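Local coordinates for protein putative fructose-bisphosphate aldolase (Coccidioides immitis, PDB 3PM6) that belongs to the class II fructose-bisphosphate aldolase family, folds as a closed eight-stranded beta/alpha barrel and binds a zinc ion, at residues Val204-Glu209 and Glu238-Arg243; Val170-Glu175 and Ala189-Asn194; Ser26-Ala31 and Asp291-Thr296; Thr183-Leu188 and Glu220-Val225; Ser116-Met121 and Glu148-Arg153. All blocks are in the same frame, centred on the assembly; numbering follows the deposited sequence.

Contact 1: Val204-Glu209 and Glu238-Arg243; sequences VQLDYE and EKCIER
Lys239 CD lies over one face of the Tyr208 ring, and Lys239 CB is 3.4 Å from Tyr208 CE1. Lys239 CD stands 4.0 Å from the Tyr208 centroid and 26° off the ring normal, a CH-pi contact in which CD comes nearest to CZ. The two side chains cross obliquely, and the lysine bends at its last torsion (chi4 148°), carrying NZ away from the segment 204-209. The opposite face of the ring is backed by Leu206 CB, so the phenol is sandwiched between its own chain and the helix. Next along, Cys240 does not sit over the ring but beside it: SG lies at the edge, 5.4 Å from the Tyr208 centroid, as a sulfur-aromatic contact. The same sulfur meets Leu206 CD1 at 4.1 Å.

Arg243 closes the series. Its chain runs extended from CG to NE past the base of the tyrosine, so that Tyr208 CB lies over one guanidinium face, 3.6 Å from Arg243 NE. The group is held in turn by its own helix, because Arg243 NH1 donates to Lys239 O at 3.0 Å, with that oxygen lying in the guanidinium plane.

The contact is a surface one, joining the N-terminal end of helix 208-218, where Asp207 takes the N-cap position and bonds to Arg210 N, to the last turn of helix 234-242. Ile236 of that helix packs on Leu206 and Tyr208, while Arg243 also rests on Leu211 and Gln212 of helix 208-218.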
# COMPACT_ATOMS: atom_id res chain seq x y z
N VAL A 204 19.48 -27.68 3.56
CA VAL A 204 18.36 -27.81 4.50
C VAL A 204 18.49 -29.15 5.20
O VAL A 204 18.46 -30.19 4.55
CB VAL A 204 17.02 -27.77 3.74
CG1 VAL A 204 15.84 -28.09 4.66
CG2 VAL A 204 16.82 -26.42 3.03
N GLN A 205 18.66 -29.13 6.54
CA GLN A 205 18.78 -30.35 7.35
C GLN A 205 17.80 -30.30 8.51
O GLN A 205 18.13 -29.82 9.57
CB GLN A 205 20.22 -30.55 7.88
CG GLN A 205 21.32 -30.63 6.81
CD GLN A 205 21.09 -31.69 5.73
OE1 GLN A 205 20.34 -32.66 5.90
NE2 GLN A 205 21.77 -31.52 4.59
N LEU A 206 16.57 -30.79 8.30
CA LEU A 206 15.54 -30.69 9.31
C LEU A 206 15.48 -31.95 10.16
O LEU A 206 15.75 -33.08 9.69
CB LEU A 206 14.16 -30.37 8.68
CG LEU A 206 14.11 -29.23 7.64
CD1 LEU A 206 12.72 -29.06 7.05
CD2 LEU A 206 14.67 -27.90 8.21
N ASP A 207 15.15 -31.75 11.42
CA ASP A 207 15.01 -32.86 12.34
C ASP A 207 13.52 -33.17 12.41
O ASP A 207 12.79 -32.63 13.25
CB ASP A 207 15.58 -32.47 13.70
CG ASP A 207 15.65 -33.62 14.69
OD1 ASP A 207 15.03 -34.68 14.48
OD2 ASP A 207 16.30 -33.41 15.74
N TYR A 208 13.07 -34.02 11.48
CA TYR A 208 11.65 -34.38 11.37
C TYR A 208 11.17 -35.13 12.59
O TYR A 208 10.02 -35.01 13.00
CB TYR A 208 11.40 -35.19 10.10
CG TYR A 208 11.65 -34.42 8.83
CD1 TYR A 208 10.75 -33.43 8.41
CD2 TYR A 208 12.79 -34.65 8.04
CE1 TYR A 208 10.95 -32.71 7.24
CE2 TYR A 208 13.00 -33.95 6.86
CZ TYR A 208 12.07 -32.96 6.47
OH TYR A 208 12.24 -32.22 5.33
N GLU A 209 12.07 -35.91 13.18
CA GLU A 209 11.77 -36.65 14.41
C GLU A 209 11.44 -35.68 15.56
O GLU A 209 10.42 -35.85 16.23
CB GLU A 209 12.91 -37.60 14.79
CG GLU A 209 12.90 -38.88 13.93
CD GLU A 209 14.15 -39.73 14.11
OE1 GLU A 209 14.92 -39.47 15.07
OE2 GLU A 209 14.37 -40.68 13.31
N GLU A 238 5.62 -31.50 2.32
CA GLU A 238 4.78 -32.66 2.64
C GLU A 238 5.21 -33.29 3.98
O GLU A 238 4.38 -33.56 4.82
CB GLU A 238 4.75 -33.72 1.51
CG GLU A 238 4.04 -33.31 0.17
CD GLU A 238 2.64 -32.68 0.38
OE1 GLU A 238 1.98 -32.97 1.40
OE2 GLU A 238 2.20 -31.87 -0.49
N LYS A 239 6.51 -33.47 4.18
CA LYS A 239 7.04 -34.04 5.42
C LYS A 239 6.63 -33.20 6.64
O LYS A 239 6.22 -33.76 7.64
CB LYS A 239 8.57 -34.19 5.33
CG LYS A 239 9.02 -35.36 4.45
CD LYS A 239 10.53 -35.42 4.25
CE LYS A 239 10.83 -36.61 3.32
NZ LYS A 239 12.01 -36.45 2.43
N CYS A 240 6.72 -31.87 6.53
CA CYS A 240 6.37 -30.96 7.62
C CYS A 240 4.88 -30.95 7.93
O CYS A 240 4.50 -31.04 9.08
CB CYS A 240 6.83 -29.53 7.32
SG CYS A 240 8.63 -29.35 7.20
N ILE A 241 4.05 -30.85 6.90
CA ILE A 241 2.59 -30.86 7.04
C ILE A 241 2.05 -32.17 7.66
O ILE A 241 1.12 -32.15 8.48
CB ILE A 241 1.92 -30.62 5.68
CG1 ILE A 241 2.30 -29.20 5.16
CG2 ILE A 241 0.42 -30.86 5.77
CD1 ILE A 241 2.06 -28.98 3.68
N GLU A 242 2.64 -33.31 7.27
CA GLU A 242 2.31 -34.60 7.86
C GLU A 242 2.72 -34.59 9.34
O GLU A 242 2.16 -35.31 10.13
CB GLU A 242 3.00 -35.75 7.10
CG GLU A 242 3.05 -37.12 7.85
CD GLU A 242 1.74 -37.93 7.78
OE1 GLU A 242 1.74 -39.02 7.15
OE2 GLU A 242 0.70 -37.49 8.35
N ARG A 243 3.69 -33.74 9.70
CA ARG A 243 4.04 -33.60 11.11
C ARG A 243 3.46 -32.36 11.81
O ARG A 243 4.02 -31.87 12.78
CB ARG A 243 5.55 -33.74 11.31
CG ARG A 243 6.04 -35.11 10.84
CD ARG A 243 7.53 -35.12 10.56
NE ARG A 243 8.02 -36.47 10.32
CZ ARG A 243 7.94 -37.10 9.15
NH1 ARG A 243 7.38 -36.52 8.09
NH2 ARG A 243 8.43 -38.33 9.05

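Contact 2: Val170-Glu175 and Ala189-Asn194; sequences VLTTPE and APAFGN
Thr172 OG1 is gripped by two groups: it accepts the N-H of Ala191 at 2.9 Å and is also hydrogen-bonded to Pro151 O. A chi1 of -64° sets the hydroxyl anti to the carbonyl carbon and beside the threonine's own N, so that both can meet Ala191, OG1 at its N and N at its O. Thr172 N donates to Ala191 O at 2.8 Å, lying in the carbonyl plane with a nearly straight N-H...O angle of 174°. Both polar backbone atoms of Ala191 are therefore taken by one residue, N by the side chain and O by the main chain.

Around these two bonds the packing is close. Ala191 CB points at the segment 170-175 and lies 3.2 Å from Val170 O, while Pro190 CA approaches Thr172 OG1 to 3.6 Å. Leu171 CA also sits beside Ala191 O, as a CA-H...O contact. Leu171 CD2 reaches farther along, coming within 3.7 Å of Gly193 N.

The turn beyond Ala191 is held from within. Phe192 N donates to Asn194 OD1 at 3.0 Å, almost straight, and Asn194 ND2 bonds to the carbonyl of His227, which links this loop to the backbone of a zinc ligand. At the positive phi of Gly193, 115°, a CB would be pressed against the carbonyl O of Phe192.

In the barrel, the segment 170-175 leads into helix 174-181, with Thr173 at its N-cap, and the segment 189-194 leaves strand 187-188. Thr172 packs on Ile214 of helix 208-218, its carbonyl takes a bond from Arg210 of that helix, and Ala189 is backbone-bonded to Ala149 of strand 146-149.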
# COMPACT_ATOMS: atom_id res chain seq x y z
N VAL A 170 18.75 -22.38 19.51
CA VAL A 170 18.07 -23.21 20.52
C VAL A 170 16.95 -24.00 19.82
O VAL A 170 15.91 -23.43 19.41
CB VAL A 170 17.50 -22.42 21.74
CG1 VAL A 170 16.83 -23.37 22.77
CG2 VAL A 170 18.57 -21.58 22.44
N LEU A 171 17.18 -25.31 19.70
CA LEU A 171 16.21 -26.28 19.22
C LEU A 171 15.04 -26.52 20.15
O LEU A 171 15.19 -26.60 21.38
CB LEU A 171 16.91 -27.62 18.91
CG LEU A 171 17.98 -27.57 17.82
CD1 LEU A 171 18.60 -28.98 17.60
CD2 LEU A 171 17.42 -27.00 16.49
N THR A 172 13.86 -26.69 19.58
CA THR A 172 12.65 -26.79 20.39
C THR A 172 12.43 -28.21 20.90
O THR A 172 12.50 -29.15 20.12
CB THR A 172 11.41 -26.35 19.59
OG1 THR A 172 11.52 -24.96 19.25
CG2 THR A 172 10.17 -26.57 20.39
N THR A 173 12.15 -28.36 22.19
CA THR A 173 11.78 -29.65 22.76
C THR A 173 10.29 -29.68 23.01
O THR A 173 9.65 -28.63 23.09
CB THR A 173 12.51 -29.91 24.11
OG1 THR A 173 12.19 -28.86 25.05
CG2 THR A 173 14.04 -29.96 23.89
N PRO A 174 9.71 -30.90 23.13
CA PRO A 174 8.32 -30.99 23.59
C PRO A 174 8.11 -30.29 24.92
O PRO A 174 7.06 -29.69 25.12
CB PRO A 174 8.10 -32.52 23.76
CG PRO A 174 9.02 -33.11 22.79
CD PRO A 174 10.25 -32.22 22.76
N GLU A 175 9.09 -30.34 25.82
CA GLU A 175 8.88 -29.75 27.14
C GLU A 175 8.80 -28.21 27.07
O GLU A 175 7.88 -27.62 27.65
CB GLU A 175 9.89 -30.25 28.19
N ALA A 189 5.97 -21.70 16.66
CA ALA A 189 6.95 -21.73 15.58
C ALA A 189 8.14 -22.51 16.10
O ALA A 189 8.98 -21.95 16.82
CB ALA A 189 7.38 -20.30 15.23
N PRO A 190 8.21 -23.81 15.78
CA PRO A 190 9.31 -24.54 16.39
C PRO A 190 10.64 -24.34 15.67
O PRO A 190 10.66 -24.13 14.46
CB PRO A 190 8.85 -26.02 16.33
CG PRO A 190 7.79 -26.08 15.15
CD PRO A 190 7.17 -24.68 15.16
N ALA A 191 11.72 -24.40 16.43
CA ALA A 191 13.09 -24.48 15.91
C ALA A 191 13.49 -25.97 15.81
O ALA A 191 13.60 -26.65 16.82
CB ALA A 191 14.06 -23.72 16.82
N PHE A 192 13.68 -26.48 14.60
CA PHE A 192 13.97 -27.89 14.47
C PHE A 192 14.97 -28.14 13.35
O PHE A 192 14.94 -29.19 12.74
CB PHE A 192 12.68 -28.73 14.32
CG PHE A 192 11.92 -28.47 13.04
CD1 PHE A 192 11.16 -27.31 12.88
CD2 PHE A 192 11.94 -29.42 12.00
CE1 PHE A 192 10.46 -27.06 11.71
CE2 PHE A 192 11.21 -29.20 10.80
CZ PHE A 192 10.48 -28.02 10.64
N GLY A 193 15.84 -27.16 13.11
CA GLY A 193 16.87 -27.23 12.04
C GLY A 193 16.66 -26.19 10.95
O GLY A 193 17.57 -25.89 10.16
N ASN A 194 15.45 -25.63 10.88
CA ASN A 194 15.19 -24.52 9.99
C ASN A 194 15.98 -23.25 10.40
O ASN A 194 16.42 -23.12 11.56
CB ASN A 194 13.69 -24.24 9.85
CG ASN A 194 12.98 -24.10 11.18
OD1 ASN A 194 13.43 -24.62 12.21
ND2 ASN A 194 11.85 -23.41 11.17

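Contact 3: Ser26-Ala31 and Asp291-Thr296; sequences SFAIPA and DMIDST
Phe27 CB fits against two successive carbonyls, 3.2 Å from Asp294 O and 3.3 Å from Ile293 O. The ring meets the turn obliquely, with Phe27 CD2 3.6 Å from Ser295 CA. One residue on, Ala28 N donates to Ile293 O; at 3.3 Å the bond is weak, though fairly straight at 169°. Ile293 answers with its side chain. A chi1 of 73° puts CG1 in the crowded position between its own N and carbonyl carbon, and from there CD1 reaches Ala28 O at 3.3 Å and Pro30 CB at 3.8 Å. Ser295 CB lies 3.4 Å from the same Ala28 O, and its hydroxyl, which bonds to Ser52 OG, sits next to the proline ring.

What presents these groups is the end of helix 271-292. It finishes in a Schellman motif: Asp294, with positive phi, is the C-prime residue, its N bonded to Asp291 O at 3.1 Å, while Ser295 N returns to Met290 O. On the other side, Pro30 belongs to strand 29-33, the first of the barrel, and Phe27 packs on Phe21 and Ala22 of helix 16-24. Ile293 is flanked by Phe237 and Ile241 of helix 234-242.

Outermost lies the charge. Asp294 OD1 forms a salt bridge with Lys234, which also binds Met292 O and Glu238. The carboxylates of Asp294 and Glu238 are close, and the shared lysine would be expected to offset their repulsion. Aliphatic and aromatic carbons packed against backbone carbonyls, with one weak backbone bond, are thus bordered by an ionic cluster at the helix end.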
# COMPACT_ATOMS: atom_id res chain seq x y z
N SER A 26 -5.15 -31.66 6.29
CA SER A 26 -3.83 -32.00 5.76
C SER A 26 -3.25 -31.02 4.74
O SER A 26 -2.70 -31.44 3.70
CB SER A 26 -3.86 -33.42 5.16
OG SER A 26 -3.69 -34.40 6.18
N PHE A 27 -3.37 -29.73 5.00
CA PHE A 27 -2.60 -28.78 4.20
C PHE A 27 -2.11 -27.67 5.11
O PHE A 27 -2.34 -27.72 6.32
CB PHE A 27 -3.40 -28.28 2.99
CG PHE A 27 -4.60 -27.44 3.34
CD1 PHE A 27 -5.78 -28.05 3.79
CD2 PHE A 27 -4.55 -26.05 3.22
CE1 PHE A 27 -6.89 -27.27 4.12
CE2 PHE A 27 -5.64 -25.27 3.54
CZ PHE A 27 -6.81 -25.87 4.01
N ALA A 28 -1.39 -26.70 4.53
CA ALA A 28 -0.96 -25.51 5.29
C ALA A 28 -1.41 -24.23 4.60
O ALA A 28 -1.58 -24.19 3.37
CB ALA A 28 0.53 -25.51 5.52
N ILE A 29 -1.64 -23.20 5.42
CA ILE A 29 -2.01 -21.86 4.98
C ILE A 29 -0.72 -21.20 4.48
O ILE A 29 0.30 -21.26 5.15
CB ILE A 29 -2.58 -21.06 6.19
CG1 ILE A 29 -3.81 -21.77 6.78
CG2 ILE A 29 -2.87 -19.58 5.84
CD1 ILE A 29 -4.98 -22.06 5.76
N PRO A 30 -0.76 -20.62 3.27
CA PRO A 30 0.42 -19.87 2.81
C PRO A 30 0.46 -18.52 3.51
O PRO A 30 -0.49 -17.79 3.42
CB PRO A 30 0.18 -19.68 1.30
CG PRO A 30 -1.35 -19.77 1.12
CD PRO A 30 -1.87 -20.62 2.28
N ALA A 31 1.54 -18.23 4.23
CA ALA A 31 1.66 -16.98 5.02
C ALA A 31 2.79 -16.15 4.42
O ALA A 31 3.97 -16.38 4.71
CB ALA A 31 1.94 -17.31 6.48
N ASP A 291 0.24 -24.49 -4.45
CA ASP A 291 0.23 -25.85 -4.99
C ASP A 291 1.09 -26.80 -4.12
O ASP A 291 0.63 -27.87 -3.72
CB ASP A 291 0.73 -25.84 -6.44
CG ASP A 291 -0.29 -25.27 -7.40
OD1 ASP A 291 -1.49 -25.28 -7.05
OD2 ASP A 291 0.08 -24.83 -8.51
N MET A 292 2.30 -26.36 -3.79
CA MET A 292 3.24 -27.17 -3.03
C MET A 292 2.65 -27.54 -1.68
O MET A 292 2.80 -28.66 -1.21
CB MET A 292 4.57 -26.43 -2.81
CG MET A 292 5.41 -26.23 -4.07
SD MET A 292 7.15 -25.89 -3.68
CE MET A 292 7.80 -26.06 -5.32
N ILE A 293 1.96 -26.60 -1.05
CA ILE A 293 1.47 -26.89 0.30
C ILE A 293 -0.00 -27.34 0.32
O ILE A 293 -0.62 -27.40 1.39
CB ILE A 293 1.76 -25.72 1.28
CG1 ILE A 293 0.85 -24.53 1.00
CG2 ILE A 293 3.27 -25.37 1.25
CD1 ILE A 293 1.19 -23.29 1.89
N ASP A 294 -0.55 -27.61 -0.87
CA ASP A 294 -1.91 -28.16 -1.04
C ASP A 294 -3.02 -27.25 -0.54
O ASP A 294 -4.04 -27.74 -0.11
CB ASP A 294 -2.05 -29.55 -0.38
CG ASP A 294 -0.98 -30.52 -0.83
OD1 ASP A 294 -0.68 -30.59 -2.05
OD2 ASP A 294 -0.40 -31.18 0.06
N SER A 295 -2.82 -25.94 -0.57
CA SER A 295 -3.89 -25.03 -0.19
C SER A 295 -4.73 -24.69 -1.42
O SER A 295 -5.85 -24.18 -1.31
CB SER A 295 -3.31 -23.77 0.46
OG SER A 295 -2.64 -22.96 -0.48
N THR A 296 -4.19 -24.99 -2.60
CA THR A 296 -4.89 -24.70 -3.85
C THR A 296 -6.27 -25.38 -3.80
O THR A 296 -6.38 -26.55 -3.43
CB THR A 296 -4.05 -25.18 -5.05
OG1 THR A 296 -2.90 -24.31 -5.18
CG2 THR A 296 -4.87 -25.22 -6.37

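Contact 4: Thr183-Leu188 and Glu220-Val225; sequences TGINWL and ERVGLV
Ile185 opens the contact, its CG1 loosely facing Val222 CG1 just before the chain enters strand 187-188. That strand and strand 223-226 run parallel as neighbours in the TIM barrel, linked through helix 208-218 as a beta-alpha-beta unit. Asn186 turns its side chain away, and its OD1 is held by Thr147 N of strand 146-149. Its carbonyl does the work here: Asn186 O accepts Gly223 N at 3.2 Å in the carbonyl plane, and Val222 CB crowds the same oxygen at 3.3 Å.

Trp187 lies on the sheet face opposite to Leu188. Its CB meets Val225 CG2 at 3.6 Å, and Gly223 N lies at the indole edge, near its plane, 4.1 Å from Trp187 CD1. Having no side chain, Gly223 allows that ring edge to lie beside its backbone. Leu16 and Leu19 of helix 16-24 also pack on the tryptophan.

Leu188 shares its face with Leu224, whose CD2 touches Leu188 CB. With Leu188 CG anti to its carbonyl carbon (chi1 -84°), both CG and CD1 touch Val222 CG2, CD1 at 3.8 Å. Its backbone completes the ladder: Leu188 N donates to Gly223 O at 2.9 Å, and Leu188 O receives Val225 N at 2.8 Å, a short bond bent to 138° at the hydrogen.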
# COMPACT_ATOMS: atom_id res chain seq x y z
N THR A 183 1.10 -20.47 28.21
CA THR A 183 1.01 -19.01 28.10
C THR A 183 -0.26 -18.59 27.42
O THR A 183 -0.58 -17.42 27.43
CB THR A 183 2.17 -18.38 27.29
OG1 THR A 183 2.18 -18.92 25.97
CG2 THR A 183 3.51 -18.63 27.96
N GLY A 184 -0.99 -19.54 26.82
CA GLY A 184 -2.21 -19.21 26.05
C GLY A 184 -2.03 -18.80 24.59
O GLY A 184 -2.97 -18.33 23.93
N ILE A 185 -0.82 -18.97 24.05
CA ILE A 185 -0.58 -18.75 22.60
C ILE A 185 -1.49 -19.64 21.80
O ILE A 185 -1.92 -20.65 22.30
CB ILE A 185 0.83 -19.14 22.18
CG1 ILE A 185 1.02 -20.61 22.50
CG2 ILE A 185 1.82 -18.23 22.83
CD1 ILE A 185 2.42 -21.06 22.52
N ASN A 186 -1.76 -19.30 20.54
CA ASN A 186 -2.55 -20.17 19.68
C ASN A 186 -1.68 -21.04 18.80
O ASN A 186 -2.01 -22.21 18.57
CB ASN A 186 -3.49 -19.36 18.82
CG ASN A 186 -4.41 -18.47 19.65
OD1 ASN A 186 -4.21 -17.23 19.73
ND2 ASN A 186 -5.39 -19.09 20.31
N TRP A 187 -0.58 -20.47 18.29
CA TRP A 187 0.33 -21.17 17.37
C TRP A 187 1.77 -21.14 17.87
O TRP A 187 2.15 -20.23 18.58
CB TRP A 187 0.27 -20.53 15.99
CG TRP A 187 -1.13 -20.23 15.51
CD1 TRP A 187 -2.25 -20.99 15.72
CD2 TRP A 187 -1.55 -19.13 14.68
NE1 TRP A 187 -3.35 -20.40 15.12
CE2 TRP A 187 -2.94 -19.26 14.48
CE3 TRP A 187 -0.88 -18.05 14.12
CZ2 TRP A 187 -3.66 -18.36 13.72
CZ3 TRP A 187 -1.61 -17.14 13.36
CH2 TRP A 187 -2.98 -17.30 13.17
N LEU A 188 2.56 -22.15 17.50
CA LEU A 188 3.95 -22.29 17.90
C LEU A 188 4.83 -22.40 16.65
O LEU A 188 4.46 -23.09 15.72
CB LEU A 188 4.16 -23.56 18.74
CG LEU A 188 3.87 -23.55 20.25
CD1 LEU A 188 4.27 -24.86 20.90
CD2 LEU A 188 4.63 -22.41 20.94
N GLU A 220 -2.36 -31.21 19.34
CA GLU A 220 -3.82 -31.15 19.49
C GLU A 220 -4.29 -29.86 20.18
O GLU A 220 -5.48 -29.54 20.15
CB GLU A 220 -4.34 -32.40 20.20
CG GLU A 220 -3.88 -33.70 19.51
CD GLU A 220 -4.58 -34.96 20.01
OE1 GLU A 220 -4.90 -35.05 21.23
OE2 GLU A 220 -4.80 -35.87 19.18
N ARG A 221 -3.35 -29.14 20.79
CA ARG A 221 -3.66 -27.92 21.56
C ARG A 221 -3.24 -26.63 20.84
O ARG A 221 -3.86 -25.58 21.05
CB ARG A 221 -3.05 -27.98 22.98
CG ARG A 221 -3.57 -29.17 23.86
CD ARG A 221 -2.90 -29.29 25.25
NE ARG A 221 -1.50 -29.77 25.24
CZ ARG A 221 -0.58 -29.39 26.13
NH1 ARG A 221 -0.90 -28.51 27.08
NH2 ARG A 221 0.64 -29.85 26.09
N VAL A 222 -2.22 -26.70 19.98
CA VAL A 222 -1.76 -25.54 19.21
C VAL A 222 -1.43 -25.87 17.74
O VAL A 222 -1.10 -27.02 17.41
CB VAL A 222 -0.55 -24.82 19.89
CG1 VAL A 222 -0.89 -24.36 21.29
CG2 VAL A 222 0.73 -25.68 19.89
N GLY A 223 -1.54 -24.86 16.87
CA GLY A 223 -1.13 -25.00 15.46
C GLY A 223 0.38 -24.85 15.33
O GLY A 223 1.02 -24.23 16.17
N LEU A 224 0.98 -25.47 14.32
CA LEU A 224 2.43 -25.44 14.18
C LEU A 224 2.78 -24.64 12.96
O LEU A 224 2.13 -24.79 11.93
CB LEU A 224 3.00 -26.85 14.09
CG LEU A 224 2.83 -27.71 15.34
CD1 LEU A 224 3.42 -29.12 15.13
CD2 LEU A 224 3.48 -27.06 16.57
N VAL A 225 3.81 -23.80 13.08
CA VAL A 225 4.14 -22.78 12.09
C VAL A 225 5.56 -22.99 11.63
O VAL A 225 6.50 -23.03 12.46
CB VAL A 225 3.94 -21.33 12.67
CG1 VAL A 225 4.15 -20.27 11.60
CG2 VAL A 225 2.53 -21.19 13.24

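Contact 5: Ser116-Met121 and Glu148-Arg153; sequences SIMVDM and EAEPGR
Glu148 holds Ile117 and Val119 by its main chain: its N donates to Ile117 O at 3.0 Å, and its O accepts Val119 N at 2.7 Å. In the second bond the donor sits nearly on the line of the carbonyl, yet the N-H is bent to 135°.

Past this pair the two chains are bridged by water. One water donates to Val119 O at 2.9 Å and accepts from Met121 N and Glu150 N, standing in where Val119 O and Glu150 N do not bond directly. A second water lies 2.8 Å from Asp120 OD2 and 2.7 Å from Glu150 OE1.

The strands are neighbours in the TIM barrel, 116-119 and 146-149, joined through helix 126-141 as a beta-alpha-beta unit; Met118 and Glu148 share the face toward the zinc site. Two of the acids are second-shell groups: Asp120 OD2 bonds to His91 ND1 and Glu148 OE2 to His227 NE2, both histidines being zinc ligands.

In van der Waals contact with carboxylate oxygens is the thioether of Met118, which stretches out fully, CG anti to the backbone N (chi1 180°). Its SD lies 3.6 Å from Glu148 OE2, while its CE touches Glu150 OE1 at the same separation.

As for like charges, Asp120 and Glu150 lie side by side, pointing the same way, with OD1 of Asp120 3.8 Å from OE1 of Glu150 and the carboxylate planes 36° apart; Glu150 OE2 is held by Ile154 N.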
# COMPACT_ATOMS: atom_id res chain seq x y z
N SER A 116 -3.76 -11.47 13.92
CA SER A 116 -2.83 -12.29 14.71
C SER A 116 -1.47 -11.65 14.75
O SER A 116 -1.13 -10.84 13.90
CB SER A 116 -2.71 -13.73 14.18
OG SER A 116 -2.37 -13.75 12.81
N ILE A 117 -0.68 -11.97 15.76
CA ILE A 117 0.61 -11.30 15.89
C ILE A 117 1.56 -12.36 16.34
O ILE A 117 1.21 -13.18 17.17
CB ILE A 117 0.52 -10.18 16.95
CG1 ILE A 117 -0.41 -9.04 16.48
CG2 ILE A 117 1.93 -9.67 17.40
CD1 ILE A 117 -0.56 -7.88 17.54
N MET A 118 2.77 -12.35 15.80
CA MET A 118 3.76 -13.23 16.31
C MET A 118 4.51 -12.57 17.45
O MET A 118 5.28 -11.65 17.22
CB MET A 118 4.75 -13.72 15.22
CG MET A 118 5.80 -14.65 15.78
SD MET A 118 7.15 -14.98 14.62
CE MET A 118 7.91 -16.36 15.54
N VAL A 119 4.30 -13.05 18.67
CA VAL A 119 5.04 -12.54 19.85
C VAL A 119 6.36 -13.30 19.88
O VAL A 119 6.43 -14.39 20.47
CB VAL A 119 4.24 -12.74 21.18
CG1 VAL A 119 4.98 -12.12 22.32
CG2 VAL A 119 2.82 -12.14 21.04
N ASP A 120 7.36 -12.76 19.22
CA ASP A 120 8.62 -13.42 18.98
C ASP A 120 9.64 -12.91 19.99
O ASP A 120 10.36 -11.95 19.73
CB ASP A 120 9.13 -13.13 17.54
CG ASP A 120 10.43 -13.85 17.23
OD1 ASP A 120 10.89 -14.56 18.14
OD2 ASP A 120 10.96 -13.75 16.09
N MET A 121 9.69 -13.55 21.16
CA MET A 121 10.66 -13.16 22.19
C MET A 121 11.88 -14.10 22.24
O MET A 121 12.54 -14.25 23.27
CB MET A 121 9.93 -13.13 23.55
CG MET A 121 8.73 -12.12 23.55
SD MET A 121 9.30 -10.40 23.45
CE MET A 121 8.40 -9.77 22.04
N GLU A 148 1.19 -16.08 18.08
CA GLU A 148 2.14 -17.15 17.73
C GLU A 148 3.35 -16.82 18.55
O GLU A 148 3.66 -15.65 18.72
CB GLU A 148 2.47 -17.07 16.24
CG GLU A 148 3.59 -17.98 15.75
CD GLU A 148 3.85 -17.81 14.25
OE1 GLU A 148 2.87 -17.65 13.47
OE2 GLU A 148 5.04 -17.81 13.85
N ALA A 149 4.03 -17.84 19.05
CA ALA A 149 5.26 -17.67 19.79
C ALA A 149 6.28 -18.69 19.34
O ALA A 149 5.95 -19.66 18.65
CB ALA A 149 4.99 -17.80 21.29
N GLU A 150 7.54 -18.42 19.69
CA GLU A 150 8.66 -19.28 19.29
C GLU A 150 9.34 -19.95 20.49
O GLU A 150 10.18 -19.33 21.18
CB GLU A 150 9.69 -18.47 18.52
CG GLU A 150 10.85 -19.28 17.96
CD GLU A 150 11.70 -18.45 16.99
OE1 GLU A 150 11.14 -17.76 16.12
OE2 GLU A 150 12.93 -18.51 17.08
N PRO A 151 9.04 -21.23 20.72
CA PRO A 151 9.62 -21.92 21.88
C PRO A 151 11.01 -22.41 21.54
O PRO A 151 11.29 -23.61 21.58
CB PRO A 151 8.68 -23.11 22.07
CG PRO A 151 8.11 -23.37 20.72
CD PRO A 151 8.21 -22.12 19.90
N GLY A 152 11.90 -21.48 21.21
CA GLY A 152 13.28 -21.85 20.87
C GLY A 152 13.91 -20.64 20.25
O GLY A 152 13.41 -19.54 20.47
N ARG A 153 14.99 -20.82 19.50
CA ARG A 153 15.62 -19.72 18.76
C ARG A 153 16.12 -20.19 17.38
O ARG A 153 17.14 -20.87 17.28
CB ARG A 153 16.79 -19.11 19.53
CG ARG A 153 17.24 -17.76 18.95
CD ARG A 153 18.44 -17.23 19.74
NE ARG A 153 18.01 -16.98 21.12
CZ ARG A 153 18.72 -17.27 22.20
NH1 ARG A 153 19.93 -17.83 22.10
NH2 ARG A 153 18.22 -16.98 23.40
O HOH W 1 8.28 -16.26 21.58
O HOH W 2 12.57 -15.78 15.05

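Contacts 3, 4 and 5 are buried, contact 2 is partly so and contact 1 lies at the surface. Contacts 4 and 5 are both strand ladders in the one closed sheet and meet directly, Trp187 O lying 3.1 Å from Ala149 N, but contact 5 brings acids and water near the zinc, unlike contact 4, whose side chains are mainly apolar. Contact 2 touches both, through Pro151 and Arg153 of contact 5 and Val225 of contact 4, and replaces strand pairing with two hydrogen bonds between loops. Helix 234-242 forms half of contact 1 and packs against contact 3, where Glu238 approaches Asp294. Contact 3 brings the chain's far ends together, its loop enclosing the other four.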